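Local coordinates for tudor and KH domain-containing protein homolog (Bombyx mori, PDB 5VQH), which takes part in primary piRNA biogenesis, using its extended Tudor domain to bind symmetrically methylated Siwi and Ago3 and so repress transposons in the germline, at residues 49-52 / 53-57. Residues are numbered along the deposited sequence; the frame is centred on the assembly and turned at random.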
ATOM      1  N   ASP A  49      -5.029  -4.567  13.077  1.00 35.99           N
ATOM      2  CA  ASP A  49      -5.773  -3.717  14.017  1.00 38.81           C
ATOM      3  C   ASP A  49      -5.154  -3.701  15.420  1.00 36.16           C
ATOM      4  O   ASP A  49      -5.036  -2.668  16.047  1.00 37.46           O
ATOM      5  CB  ASP A  49      -7.210  -4.188  14.148  1.00 41.91           C
ATOM      6  CG  ASP A  49      -8.065  -3.895  12.909  1.00 50.77           C
ATOM      7  OD1 ASP A  49      -7.606  -3.214  11.960  1.00 54.57           O
ATOM      8  OD2 ASP A  49      -9.238  -4.363  12.898  1.00 52.04           O
ATOM      9  N   ASP A  50      -4.790  -4.855  15.928  1.00 36.82           N
ATOM     10  CA  ASP A  50      -4.282  -4.935  17.283  1.00 41.35           C
ATOM     11  C   ASP A  50      -2.929  -4.306  17.363  1.00 39.65           C
ATOM     12  O   ASP A  50      -2.582  -3.671  18.375  1.00 37.95           O
ATOM     13  CB  ASP A  50      -4.174  -6.405  17.716  1.00 45.22           C
ATOM     14  CG  ASP A  50      -5.525  -7.023  17.956  1.00 50.18           C
ATOM     15  OD1 ASP A  50      -6.419  -6.236  18.336  1.00 46.23           O
ATOM     16  OD2 ASP A  50      -5.699  -8.259  17.742  1.00 57.41           O
ATOM     17  N   LEU A  51      -2.149  -4.530  16.304  1.00 36.54           N
ATOM     18  CA  LEU A  51      -0.808  -3.978  16.216  1.00 35.24           C
ATOM     19  C   LEU A  51      -0.814  -2.445  16.149  1.00 32.25           C
ATOM     20  O   LEU A  51       0.010  -1.797  16.774  1.00 36.22           O
ATOM     21  CB  LEU A  51      -0.066  -4.583  15.031  1.00 35.43           C
ATOM     22  CG  LEU A  51       1.360  -4.097  14.772  1.00 37.95           C
ATOM     23  CD1 LEU A  51       2.219  -4.315  15.993  1.00 41.30           C
ATOM     24  CD2 LEU A  51       1.991  -4.796  13.578  1.00 40.58           C
ATOM     25  N   VAL A  52      -1.737  -1.861  15.411  1.00 29.99           N
ATOM     26  CA  VAL A  52      -1.806  -0.405  15.309  1.00 31.38           C
ATOM     27  C   VAL A  52      -2.116   0.192  16.669  1.00 32.66           C
ATOM     28  O   VAL A  52      -1.529   1.180  17.059  1.00 32.46           O
ATOM     29  CB  VAL A  52      -2.892   0.062  14.310  1.00 31.85           C
ATOM     30  CG1 VAL A  52      -3.038   1.572  14.307  1.00 31.84           C
ATOM     31  CG2 VAL A  52      -2.546  -0.378  12.906  1.00 34.74           C
ATOM     32  N   ALA A  53      -3.085  -0.390  17.357  1.00 34.55           N
ATOM     33  CA  ALA A  53      -3.482   0.035  18.695  1.00 35.75           C
ATOM     34  C   ALA A  53      -2.341  -0.093  19.674  1.00 36.70           C
ATOM     35  O   ALA A  53      -2.107   0.769  20.498  1.00 40.95           O
ATOM     36  CB  ALA A  53      -4.628  -0.829  19.190  1.00 36.00           C
ATOM     37  N   HIS A  54      -1.640  -1.195  19.613  1.00 37.65           N
ATOM     38  CA  HIS A  54      -0.510  -1.367  20.497  1.00 41.97           C
ATOM     39  C   HIS A  54       0.611  -0.346  20.202  1.00 39.55           C
ATOM     40  O   HIS A  54       1.114   0.330  21.113  1.00 38.06           O
ATOM     41  CB  HIS A  54      -0.004  -2.794  20.373  1.00 48.86           C
ATOM     42  CG  HIS A  54       1.085  -3.123  21.327  1.00 61.03           C
ATOM     43  ND1 HIS A  54       1.913  -4.209  21.156  1.00 70.65           N
ATOM     44  CD2 HIS A  54       1.493  -2.509  22.463  1.00 70.60           C
ATOM     45  CE1 HIS A  54       2.775  -4.262  22.156  1.00 77.04           C
ATOM     46  NE2 HIS A  54       2.548  -3.237  22.960  1.00 76.74           N
ATOM     47  N   MET A  55       0.986  -0.220  18.928  1.00 34.07           N
ATOM     48  CA  MET A  55       2.048   0.680  18.569  1.00 31.55           C
ATOM     49  C   MET A  55       1.627   2.063  18.966  1.00 31.64           C
ATOM     50  O   MET A  55       2.410   2.852  19.499  1.00 30.98           O
ATOM     51  CB  MET A  55       2.337   0.611  17.081  1.00 31.42           C
ATOM     52  CG  MET A  55       3.089  -0.640  16.697  1.00 31.41           C
ATOM     53  SD  MET A  55       3.531  -0.781  14.950  1.00 31.98           S
ATOM     54  CE  MET A  55       4.428   0.746  14.666  1.00 34.72           C
ATOM     55  N   THR A  56       0.369   2.357  18.742  1.00 31.38           N
ATOM     56  CA  THR A  56      -0.094   3.680  19.028  1.00 36.75           C
ATOM     57  C   THR A  56      -0.131   3.986  20.530  1.00 40.91           C
ATOM     58  O   THR A  56       0.240   5.096  20.913  1.00 44.70           O
ATOM     59  CB  THR A  56      -1.439   3.975  18.362  1.00 34.85           C
ATOM     60  OG1 THR A  56      -1.342   3.610  16.996  1.00 34.31           O
ATOM     61  CG2 THR A  56      -1.765   5.460  18.414  1.00 33.81           C
ATOM     62  N   GLU A  57      -0.552   3.043  21.378  1.00 41.65           N
ATOM     63  CA  GLU A  57      -0.540   3.303  22.827  1.00 42.36           C
ATOM     64  C   GLU A  57       0.931   3.505  23.268  1.00 41.03           C
ATOM     65  O   GLU A  57       1.253   4.400  24.047  1.00 43.49           O
ATOM     66  CB  GLU A  57      -1.231   2.175  23.634  1.00 40.68           C
TER
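Met55 N donates to Leu51 O at 2.8 Å, one of four successive i+4 to i hydrogen bonds that make residues 49-52 and 53-57 a continuous piece of alpha-helix. The piece belongs to helix 43-59 of the extended Tudor domain, which packs against strand 89-98 of the five-stranded Tudor sheet. The same pattern runs from Ala53 to Asp49, from His54 to Asp50 and from Thr56 to Val52. Asp49, Asp50, Ala53 and His54 occupy the exposed side, and the His54 side chain reaches Arg131.

Leu51 and Met55, one turn apart, form part of the side turned to the sheet. Their chains cross at an angle: Leu51 CD1 lies 3.8 Å from Met55 CG and 3.9 Å from Met55 SD. With CG opposite its carbonyl carbon and beside its own backbone N (chi1 -75°), the buried methionine runs back toward Leu51, then the chain bends at chi3, and its side chain meets Trp89 and Arg91. Leu51 also touches Arg91 and, from a loop, Leu134. An alanine at Met55 would lose CG, SD and CE, and would probably leave Leu51 CD1 without its neighbour and open a gap against Trp89.

The side chains of Val52 and Thr56, likewise a turn apart, run alongside each other in the same direction. Val52 touches Tyr90 and Tyr116 of the pocket that holds the bound dimethylarginine, its side chain about 6 Å from that ligand, while Thr56 OG1 is hydrogen-bonded to Trp89 N, which ties the helix to the start of strand 89-98. Between the two neighbours, Val52 CG1 comes within 3.8 Å of Thr56 OG1.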